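Local coordinates for protein minor fimbrium tip subunit Mfa3 (Porphyromonas gingivalis ATCC 33277, PDB 5NF4) that serves as a tip subunit of the minor fimbriae, filamentous pili that mediate biofilm formation and adhesion to host cells and to other oral bacteria, at residues A[42-47]-A[99-104]; A[140-145]-A[221-226]; A[192-197]-A[321-326]. One frame throughout, in Å; residues are numbered along the deposited sequence.

Contact 1 of 3, residues A[42-47]-A[99-104]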
loop_
_atom_site.group_PDB
_atom_site.type_symbol
_atom_site.label_atom_id
_atom_site.label_comp_id
_atom_site.label_asym_id
_atom_site.label_seq_id
_atom_site.Cartn_x
_atom_site.Cartn_y
_atom_site.Cartn_z
ATOM N N TYR A 42 6.135 -28.896 11.967
ATOM C CA TYR A 42 6.061 -28.664 10.521
ATOM C C TYR A 42 4.814 -27.851 10.268
ATOM O O TYR A 42 3.706 -28.278 10.594
ATOM C CB TYR A 42 6.027 -29.962 9.746
ATOM C CG TYR A 42 7.267 -30.786 9.945
ATOM C CD1 TYR A 42 7.423 -31.570 11.075
ATOM C CD2 TYR A 42 8.291 -30.759 9.014
ATOM C CE1 TYR A 42 8.572 -32.314 11.260
ATOM C CE2 TYR A 42 9.438 -31.488 9.195
ATOM C CZ TYR A 42 9.574 -32.264 10.314
ATOM O OH TYR A 42 10.726 -32.989 10.466
ATOM N N LEU A 43 5.022 -26.681 9.673
ATOM C CA LEU A 43 3.982 -25.703 9.396
ATOM C C LEU A 43 3.763 -25.581 7.913
ATOM O O LEU A 43 4.727 -25.444 7.177
ATOM C CB LEU A 43 4.365 -24.310 9.910
ATOM C CG LEU A 43 4.214 -23.919 11.357
ATOM C CD1 LEU A 43 4.462 -22.419 11.462
ATOM C CD2 LEU A 43 2.849 -24.298 11.836
ATOM N N LEU A 44 2.501 -25.588 7.506
ATOM C CA LEU A 44 2.106 -25.274 6.142
ATOM C C LEU A 44 1.710 -23.810 6.059
ATOM O O LEU A 44 0.734 -23.392 6.678
ATOM C CB LEU A 44 0.950 -26.159 5.697
ATOM C CG LEU A 44 0.581 -26.006 4.221
ATOM C CD1 LEU A 44 1.712 -26.470 3.332
ATOM C CD2 LEU A 44 -0.681 -26.781 3.910
ATOM N N VAL A 45 2.485 -23.046 5.297
ATOM C CA VAL A 45 2.290 -21.600 5.181
ATOM C C VAL A 45 1.589 -21.383 3.849
ATOM O O VAL A 45 2.046 -21.889 2.814
ATOM C CB VAL A 45 3.633 -20.837 5.261
ATOM C CG1 VAL A 45 3.455 -19.338 4.934
ATOM C CG2 VAL A 45 4.233 -20.976 6.641
ATOM N N ASN A 46 0.435 -20.719 3.889
ATOM C CA ASN A 46 -0.249 -20.275 2.669
ATOM C C ASN A 46 -0.372 -18.768 2.676
ATOM O O ASN A 46 -0.988 -18.206 3.592
ATOM C CB ASN A 46 -1.630 -20.899 2.535
ATOM C CG ASN A 46 -2.126 -20.879 1.098
ATOM O OD1 ASN A 46 -1.966 -19.892 0.382
ATOM N ND2 ASN A 46 -2.691 -21.986 0.660
ATOM N N ALA A 47 0.234 -18.137 1.672
ATOM C CA ALA A 47 0.370 -16.681 1.598
ATOM C C ALA A 47 -0.146 -16.166 0.267
ATOM O O ALA A 47 -0.064 -16.846 -0.757
ATOM C CB ALA A 47 1.816 -16.273 1.792
ATOM N N THR A 99 0.049 -16.428 -5.138
ATOM C CA THR A 99 0.019 -17.230 -3.914
ATOM C C THR A 99 1.206 -18.182 -3.821
ATOM O O THR A 99 1.650 -18.725 -4.840
ATOM C CB THR A 99 -1.252 -18.082 -3.835
ATOM O OG1 THR A 99 -1.185 -19.096 -4.842
ATOM C CG2 THR A 99 -2.511 -17.244 -4.050
ATOM N N TYR A 100 1.663 -18.413 -2.586
ATOM C CA TYR A 100 2.717 -19.375 -2.286
ATOM C C TYR A 100 2.230 -20.307 -1.209
ATOM O O TYR A 100 1.613 -19.876 -0.246
ATOM C CB TYR A 100 4.006 -18.670 -1.837
ATOM C CG TYR A 100 4.711 -18.019 -2.999
ATOM C CD1 TYR A 100 5.460 -18.770 -3.893
ATOM C CD2 TYR A 100 4.582 -16.666 -3.235
ATOM C CE1 TYR A 100 6.086 -18.173 -4.967
ATOM C CE2 TYR A 100 5.195 -16.067 -4.299
ATOM C CZ TYR A 100 5.945 -16.818 -5.164
ATOM O OH TYR A 100 6.557 -16.202 -6.237
ATOM N N VAL A 101 2.458 -21.596 -1.400
ATOM C CA VAL A 101 2.208 -22.538 -0.335
ATOM C C VAL A 101 3.480 -23.374 -0.167
ATOM O O VAL A 101 4.024 -23.904 -1.144
ATOM C CB VAL A 101 0.970 -23.399 -0.650
ATOM C CG1 VAL A 101 1.106 -24.052 -1.992
ATOM C CG2 VAL A 101 0.755 -24.471 0.436
ATOM N N PHE A 102 3.963 -23.468 1.070
ATOM C CA PHE A 102 5.188 -24.218 1.346
ATOM C C PHE A 102 5.228 -24.705 2.794
ATOM O O PHE A 102 4.552 -24.156 3.658
ATOM C CB PHE A 102 6.421 -23.353 1.049
ATOM C CG PHE A 102 6.494 -22.072 1.838
ATOM C CD1 PHE A 102 7.082 -22.018 3.105
ATOM C CD2 PHE A 102 5.997 -20.891 1.305
ATOM C CE1 PHE A 102 7.159 -20.824 3.827
ATOM C CE2 PHE A 102 6.063 -19.708 2.015
ATOM C CZ PHE A 102 6.657 -19.658 3.275
ATOM N N THR A 103 6.051 -25.711 3.042
ATOM C CA THR A 103 6.212 -26.263 4.384
ATOM C C THR A 103 7.527 -25.809 5.023
ATOM O O THR A 103 8.544 -25.796 4.362
ATOM C CB THR A 103 6.156 -27.758 4.297
ATOM O OG1 THR A 103 4.903 -28.125 3.705
ATOM C CG2 THR A 103 6.275 -28.378 5.683
ATOM N N VAL A 104 7.495 -25.433 6.300
ATOM C CA VAL A 104 8.694 -25.042 7.039
ATOM C C VAL A 104 8.786 -25.881 8.331
ATOM O O VAL A 104 7.768 -26.211 8.937
ATOM C CB VAL A 104 8.706 -23.542 7.399
ATOM C CG1 VAL A 104 7.603 -23.206 8.380
ATOM C CG2 VAL A 104 10.037 -23.153 7.992
#
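The carbonyl O of Val45 is gripped twice from the neighbouring strand: Phe102 N donates to it at 3.0 Å, and Val101 CA makes a CA-H...O contact with it at 3.2 Å. This is a regular antiparallel ladder. Leu43-Val104, Val45-Phe102 and Ala47-Tyr100 are hydrogen-bonded pairs, Leu44-Thr103 and Asn46-Val101 the non-hydrogen-bonded pairs between them. Each hydrogen-bonded pair exchanges two backbone bonds, among them the nearly straight Leu43 N to Val104 O (2.9 Å, 174°). Strand 41-49 also pairs in parallel with strand 180-205, so it runs between two partners. Residues 42-47 belong to the propeptide; an N-terminal strand still held in the sheet is consistent with a subunit in its precursor form.

The side chains of Leu43, Val45, Ala47, Tyr100, Phe102 and Val104 share one face of the sheet, where strands 71-78 and 84-91 pack against several of them. Phe102 has CG between its backbone N and carbonyl carbon (chi1 59°), which turns the ring toward Val45. Val45 CB then sits over one ring face, 4.0 Å from the centroid and offset toward the rim, a CH-pi contact. His88 also stacks on the Phe102 ring. Farther along, Leu43 CB meets Val104 CG1 at 3.7 Å. Leu44, Asn46, Val101 and Thr103 line the other, more accessible face. There Leu44 CD1 lies between two side chains of the partner strand, 3.6 Å from Val101 CG2 and 3.6 Å from Thr103 OG1.

Contact 2 of 3, residues A[140-145]-A[221-226]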
loop_
_atom_site.group_PDB
_atom_site.type_symbol
_atom_site.label_atom_id
_atom_site.label_comp_id
_atom_site.label_asym_id
_atom_site.label_seq_id
_atom_site.Cartn_x
_atom_site.Cartn_y
_atom_site.Cartn_z
ATOM N N GLN A 140 11.386 -0.945 8.996
ATOM C CA GLN A 140 11.149 0.472 9.243
ATOM C C GLN A 140 11.890 1.355 8.249
ATOM O O GLN A 140 11.671 2.543 8.237
ATOM C CB GLN A 140 11.562 0.816 10.686
ATOM C CG GLN A 140 10.613 0.181 11.721
ATOM C CD GLN A 140 11.232 0.002 13.119
ATOM O OE1 GLN A 140 12.281 0.563 13.427
ATOM N NE2 GLN A 140 10.576 -0.808 13.959
ATOM N N VAL A 141 12.752 0.779 7.419
ATOM C CA VAL A 141 13.510 1.597 6.446
ATOM C C VAL A 141 12.581 2.357 5.501
ATOM O O VAL A 141 11.600 1.794 5.007
ATOM C CB VAL A 141 14.488 0.700 5.630
ATOM C CG1 VAL A 141 15.132 1.458 4.439
ATOM C CG2 VAL A 141 15.594 0.161 6.536
ATOM N N PHE A 142 12.900 3.634 5.253
ATOM C CA PHE A 142 12.218 4.416 4.210
ATOM C C PHE A 142 12.868 4.067 2.869
ATOM O O PHE A 142 14.070 4.232 2.671
ATOM C CB PHE A 142 12.285 5.915 4.566
ATOM C CG PHE A 142 11.685 6.224 5.889
ATOM C CD1 PHE A 142 10.330 6.009 6.121
ATOM C CD2 PHE A 142 12.477 6.693 6.919
ATOM C CE1 PHE A 142 9.767 6.268 7.371
ATOM C CE2 PHE A 142 11.914 6.971 8.157
ATOM C CZ PHE A 142 10.558 6.743 8.382
ATOM N N ARG A 143 12.073 3.533 1.955
ATOM C CA ARG A 143 12.579 3.016 0.680
ATOM C C ARG A 143 11.969 3.819 -0.459
ATOM O O ARG A 143 10.748 4.055 -0.479
ATOM C CB ARG A 143 12.226 1.519 0.517
ATOM C CG ARG A 143 12.711 0.660 1.718
ATOM C CD ARG A 143 12.351 -0.829 1.617
ATOM N NE ARG A 143 12.889 -1.529 2.806
ATOM C CZ ARG A 143 14.162 -1.889 2.958
ATOM N NH1 ARG A 143 15.052 -1.731 1.982
ATOM N NH2 ARG A 143 14.563 -2.419 4.097
ATOM N N ASP A 144 12.784 4.219 -1.425
ATOM C CA ASP A 144 12.231 5.048 -2.479
ATOM C C ASP A 144 11.452 4.180 -3.454
ATOM O O ASP A 144 11.996 3.190 -3.946
ATOM C CB ASP A 144 13.350 5.819 -3.192
ATOM C CG ASP A 144 14.454 4.933 -3.733
ATOM O OD1 ASP A 144 15.054 4.124 -2.980
ATOM O OD2 ASP A 144 14.718 5.063 -4.966
ATOM N N LEU A 145 10.181 4.523 -3.689
ATOM C CA LEU A 145 9.346 3.750 -4.608
ATOM C C LEU A 145 9.925 3.769 -6.002
ATOM O O LEU A 145 10.299 4.829 -6.506
ATOM C CB LEU A 145 7.906 4.295 -4.614
ATOM C CG LEU A 145 6.861 3.441 -5.323
ATOM C CD1 LEU A 145 6.538 2.183 -4.411
ATOM C CD2 LEU A 145 5.609 4.218 -5.587
ATOM N N HIS A 221 8.769 7.861 -0.500
ATOM C CA HIS A 221 9.112 6.626 0.198
ATOM C C HIS A 221 7.949 5.762 0.616
ATOM O O HIS A 221 6.920 6.247 1.097
ATOM C CB HIS A 221 9.867 6.936 1.468
ATOM C CG HIS A 221 11.186 7.600 1.262
ATOM N ND1 HIS A 221 11.382 8.943 1.516
ATOM C CD2 HIS A 221 12.372 7.123 0.813
ATOM C CE1 HIS A 221 12.637 9.252 1.246
ATOM N NE2 HIS A 221 13.259 8.162 0.813
ATOM N N TYR A 222 8.205 4.466 0.508
ATOM C CA TYR A 222 7.375 3.488 1.169
ATOM C C TYR A 222 8.109 2.896 2.362
ATOM O O TYR A 222 9.323 3.039 2.542
ATOM C CB TYR A 222 6.952 2.408 0.199
ATOM C CG TYR A 222 7.994 1.410 -0.253
ATOM C CD1 TYR A 222 8.219 0.225 0.455
ATOM C CD2 TYR A 222 8.713 1.608 -1.405
ATOM C CE1 TYR A 222 9.151 -0.674 0.034
ATOM C CE2 TYR A 222 9.654 0.704 -1.841
ATOM C CZ TYR A 222 9.860 -0.450 -1.106
ATOM O OH TYR A 222 10.773 -1.374 -1.514
ATOM N N ARG A 223 7.332 2.198 3.168
ATOM C CA ARG A 223 7.840 1.550 4.360
ATOM C C ARG A 223 7.140 0.225 4.531
ATOM O O ARG A 223 5.948 0.137 4.269
ATOM C CB ARG A 223 7.584 2.456 5.567
ATOM C CG ARG A 223 8.370 2.126 6.795
ATOM C CD ARG A 223 7.881 2.942 8.025
ATOM N NE ARG A 223 8.891 3.123 9.089
ATOM C CZ ARG A 223 8.633 3.282 10.382
ATOM N NH1 ARG A 223 7.393 3.198 10.842
ATOM N NH2 ARG A 223 9.631 3.510 11.233
ATOM N N LEU A 224 7.857 -0.793 4.979
ATOM C CA LEU A 224 7.268 -2.134 5.062
ATOM C C LEU A 224 6.404 -2.349 6.309
ATOM O O LEU A 224 5.714 -3.383 6.436
ATOM C CB LEU A 224 8.356 -3.196 5.007
ATOM C CG LEU A 224 9.058 -3.288 3.659
ATOM C CD1 LEU A 224 10.315 -4.089 3.804
ATOM C CD2 LEU A 224 8.127 -3.874 2.561
ATOM N N VAL A 225 6.445 -1.397 7.231
ATOM C CA VAL A 225 5.450 -1.343 8.305
ATOM C C VAL A 225 4.862 0.038 8.316
ATOM O O VAL A 225 5.470 0.993 7.819
ATOM C CB VAL A 225 6.039 -1.652 9.692
ATOM C CG1 VAL A 225 6.307 -3.095 9.813
ATOM C CG2 VAL A 225 7.289 -0.803 9.953
ATOM N N PRO A 226 3.662 0.168 8.865
ATOM C CA PRO A 226 3.013 1.482 8.814
ATOM C C PRO A 226 3.841 2.650 9.349
ATOM O O PRO A 226 4.580 2.533 10.322
ATOM C CB PRO A 226 1.763 1.274 9.676
ATOM C CG PRO A 226 1.459 -0.153 9.544
ATOM C CD PRO A 226 2.791 -0.857 9.469
HETATM O O HOH W 1 10.898 -0.736 4.887
#
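Arg143 and Tyr222 form the hydrogen-bonded pair of a two-stranded antiparallel ribbon, with Tyr222 N donating to Arg143 O at 2.8 Å and Arg143 N to Tyr222 O. The ribbon joins the chain leaving helix 132-140 to residues 221-226, and Tyr222 and Leu224 rest on Val195 of strand 180-205. The Arg143 side chain passes over the hydroxyl end of the Tyr222 ring. CB lies over the ring face, 3.7 Å from the centroid in a CH-pi contact; CG arches higher, and CD drops back on the CE1-CZ side, still above the plane, 3.6 Å from CE1 and 3.5 Å from OH. The extended chain (chi2 179°) carries NE clear of the phenol to Leu224 CD1. A water accepts from NE and Leu224 N and lies 2.6 Å from Val141 O, probably its acceptor. NH2 bonds Phe138 O, and the guanidinium makes a cation-pi contact with the Phe138 ring.

Arg223 NE donates to Gln140 O at 3.0 Å, the oxygen close to the guanidinium plane, while NH1 reaches Pro226 O and Gln228. Phe142 CB covers one face of the His221 imidazole. Both arginines thus hold backbone carbonyls, whose dipoles probably help stabilise their positive charge.

Contact 3 of 3, residues A[192-197]-A[321-326]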
loop_
_atom_site.group_PDB
_atom_site.type_symbol
_atom_site.label_atom_id
_atom_site.label_comp_id
_atom_site.label_asym_id
_atom_site.label_seq_id
_atom_site.Cartn_x
_atom_site.Cartn_y
_atom_site.Cartn_z
ATOM N N LEU A 192 -0.909 -10.567 2.439
ATOM C CA LEU A 192 0.107 -9.539 2.283
ATOM C C LEU A 192 -0.568 -8.224 1.963
ATOM O O LEU A 192 -1.556 -8.214 1.228
ATOM C CB LEU A 192 1.076 -9.921 1.171
ATOM C CG LEU A 192 1.768 -11.277 1.385
ATOM C CD1 LEU A 192 2.411 -11.786 0.093
ATOM C CD2 LEU A 192 2.803 -11.129 2.472
ATOM N N GLN A 193 -0.053 -7.141 2.529
ATOM C CA GLN A 193 -0.582 -5.800 2.249
ATOM C C GLN A 193 0.369 -5.056 1.363
ATOM O O GLN A 193 1.559 -4.981 1.676
ATOM C CB GLN A 193 -0.799 -5.016 3.535
ATOM C CG GLN A 193 -1.958 -5.563 4.329
ATOM C CD GLN A 193 -1.990 -5.038 5.750
ATOM O OE1 GLN A 193 -1.152 -4.223 6.143
ATOM N NE2 GLN A 193 -2.963 -5.497 6.528
ATOM N N ARG A 194 -0.142 -4.486 0.273
ATOM C CA ARG A 194 0.687 -3.620 -0.563
ATOM C C ARG A 194 1.089 -2.375 0.227
ATOM O O ARG A 194 0.338 -1.941 1.106
ATOM C CB ARG A 194 -0.065 -3.210 -1.841
ATOM C CG ARG A 194 -0.491 -4.404 -2.697
ATOM C CD ARG A 194 -1.547 -4.011 -3.714
ATOM N NE ARG A 194 -2.133 -5.172 -4.397
ATOM C CZ ARG A 194 -3.187 -5.852 -3.964
ATOM N NH1 ARG A 194 -3.786 -5.518 -2.830
ATOM N NH2 ARG A 194 -3.630 -6.889 -4.664
ATOM N N VAL A 195 2.247 -1.801 -0.119
ATOM C CA VAL A 195 2.775 -0.602 0.555
ATOM C C VAL A 195 2.211 0.677 -0.073
ATOM O O VAL A 195 2.450 1.771 0.451
ATOM C CB VAL A 195 4.333 -0.571 0.517
ATOM C CG1 VAL A 195 4.878 -1.832 1.198
ATOM C CG2 VAL A 195 4.857 -0.438 -0.919
ATOM N N VAL A 196 1.483 0.523 -1.186
ATOM C CA VAL A 196 0.897 1.657 -1.907
ATOM C C VAL A 196 -0.624 1.620 -1.798
ATOM O O VAL A 196 -1.213 0.571 -1.487
ATOM C CB VAL A 196 1.301 1.678 -3.420
ATOM C CG1 VAL A 196 2.808 1.937 -3.588
ATOM C CG2 VAL A 196 0.925 0.401 -4.123
ATOM N N ALA A 197 -1.224 2.778 -2.048
ATOM C CA ALA A 197 -2.660 2.942 -2.262
ATOM C C ALA A 197 -2.935 3.056 -3.770
ATOM O O ALA A 197 -2.033 3.364 -4.537
ATOM C CB ALA A 197 -3.181 4.197 -1.521
ATOM N N TYR A 321 -3.710 5.764 3.258
ATOM C CA TYR A 321 -3.346 4.487 3.876
ATOM C C TYR A 321 -2.940 3.418 2.856
ATOM O O TYR A 321 -3.555 3.291 1.791
ATOM C CB TYR A 321 -4.515 3.979 4.710
ATOM C CG TYR A 321 -4.738 4.761 5.986
ATOM C CD1 TYR A 321 -3.955 4.525 7.116
ATOM C CD2 TYR A 321 -5.710 5.739 6.060
ATOM C CE1 TYR A 321 -4.143 5.255 8.281
ATOM C CE2 TYR A 321 -5.904 6.471 7.220
ATOM C CZ TYR A 321 -5.115 6.217 8.333
ATOM O OH TYR A 321 -5.311 6.945 9.480
ATOM N N ARG A 322 -1.950 2.594 3.210
ATOM C CA ARG A 322 -1.554 1.516 2.310
ATOM C C ARG A 322 -2.704 0.561 2.007
ATOM O O ARG A 322 -3.563 0.302 2.857
ATOM C CB ARG A 322 -0.401 0.717 2.906
ATOM C CG ARG A 322 -0.784 -0.063 4.153
ATOM C CD ARG A 322 0.437 -0.705 4.853
ATOM N NE ARG A 322 1.386 0.326 5.253
ATOM C CZ ARG A 322 2.697 0.271 5.072
ATOM N NH1 ARG A 322 3.264 -0.827 4.550
ATOM N NH2 ARG A 322 3.436 1.327 5.415
ATOM N N ASN A 323 -2.687 0.015 0.803
ATOM C CA ASN A 323 -3.552 -1.073 0.399
ATOM C C ASN A 323 -5.032 -0.691 0.444
ATOM O O ASN A 323 -5.898 -1.546 0.558
ATOM C CB ASN A 323 -3.289 -2.308 1.267
ATOM C CG ASN A 323 -3.476 -3.624 0.496
ATOM O OD1 ASN A 323 -2.986 -3.791 -0.615
ATOM N ND2 ASN A 323 -4.190 -4.559 1.102
ATOM N N ARG A 324 -5.309 0.603 0.312
ATOM C CA ARG A 324 -6.683 1.056 0.181
ATOM C C ARG A 324 -6.880 1.595 -1.236
ATOM O O ARG A 324 -5.919 1.947 -1.931
ATOM C CB ARG A 324 -7.018 2.135 1.211
ATOM C CG ARG A 324 -6.859 1.668 2.673
ATOM C CD ARG A 324 -7.869 0.607 3.090
ATOM N NE ARG A 324 -9.256 1.078 3.177
ATOM C CZ ARG A 324 -9.725 1.919 4.101
ATOM N NH1 ARG A 324 -8.924 2.436 5.033
ATOM N NH2 ARG A 324 -11.007 2.261 4.082
ATOM N N HIS A 325 -8.136 1.658 -1.630
ATOM C CA HIS A 325 -8.529 2.036 -2.992
ATOM C C HIS A 325 -9.382 3.305 -2.924
ATOM O O HIS A 325 -10.489 3.285 -2.366
ATOM C CB HIS A 325 -9.270 0.835 -3.580
ATOM C CG HIS A 325 -9.625 0.930 -5.035
ATOM N ND1 HIS A 325 -10.397 -0.035 -5.655
ATOM C CD2 HIS A 325 -9.338 1.850 -5.989
ATOM C CE1 HIS A 325 -10.567 0.285 -6.925
ATOM N NE2 HIS A 325 -9.936 1.424 -7.155
ATOM N N TYR A 326 -8.855 4.393 -3.495
ATOM C CA TYR A 326 -9.466 5.714 -3.497
ATOM C C TYR A 326 -10.113 5.929 -4.859
ATOM O O TYR A 326 -9.425 6.000 -5.887
ATOM C CB TYR A 326 -8.417 6.798 -3.193
ATOM C CG TYR A 326 -7.849 6.680 -1.792
ATOM C CD1 TYR A 326 -6.874 5.731 -1.504
ATOM C CD2 TYR A 326 -8.325 7.467 -0.753
ATOM C CE1 TYR A 326 -6.376 5.565 -0.198
ATOM C CE2 TYR A 326 -7.822 7.328 0.562
ATOM C CZ TYR A 326 -6.849 6.363 0.823
ATOM O OH TYR A 326 -6.366 6.164 2.119
HETATM O O HOH W 2 2.625 -3.470 3.993
#
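A type II beta turn, Tyr321 to Arg324, leads into strand 324-332, which pairs in parallel with strand 180-205, and docks where that long strand is interrupted at Val195, close to the centre of the molecule. Asn323, with a positive phi of 62°, is the third residue of the turn and carries most of the polar contact. Its backbone N donates to Val196 O at 2.8 Å, arriving from well above the carbonyl plane. Its side-chain OD1 takes two donors from one residue: Arg194 NH1 at 2.9 Å, with OD1 close to the guanidinium plane, and Arg194 N in a weak bond of 3.1 Å. Amide and guanidinium are nearly coplanar, 20° apart. Arg194 NH1 also bonds Ala50 O, NE bonds Glu66 O, NH2 forms a salt bridge with Asp67, and Trp346 makes a cation-pi contact.

Arg322 lies along the neighbouring backbone. Its CB sits 3.3 Å from Arg194 O, and a bend at chi3 (60°) brings NH1 to within 3.9 Å of Val195 CG1, at an oblique approach. NH1 donates to a water at 2.8 Å, and that water donates in turn to Gln193 O. NH1 also turns to Arg223 O of the 221-226 segment, and NH2 forms a salt bridge with Glu255. Beyond the break, Ala197 CB packs against Tyr326 CE1 at 3.7 Å. The Tyr326 hydroxyl accepts from Tyr321 N at 2.9 Å, tying the start of the turn to the strand that follows it, and is also bonded to Thr294. Two arginines are thus buried here with acidic partners, so their charges are probably balanced locally, and the two donors from Arg194 probably help to set the rotation of the Asn323 amide.

Contacts 2 and 3 adjoin, with centres 13 Å apart. Arg322 joins them: its NH1 lies 2.9 Å from Arg223 O, a probable hydrogen bond, while its NH2 packs against Val225 and Pro226. Tyr222 CD1 also meets Val195 CG2 at 3.7 Å, so the ribbon of contact 2 rests on the strand break of contact 3. Contact 1 is more distant, its centre 24 Å from that of contact 3 and 26 Å from that of contact 2. Its link to contact 3 runs through the sheet, where strands 41-49 and 180-205 are neighbours; the nearest atoms are about 5 Å apart. A formic acid molecule, probably from the crystallisation liquor, lies about 3 Å from the Gln140 side chain.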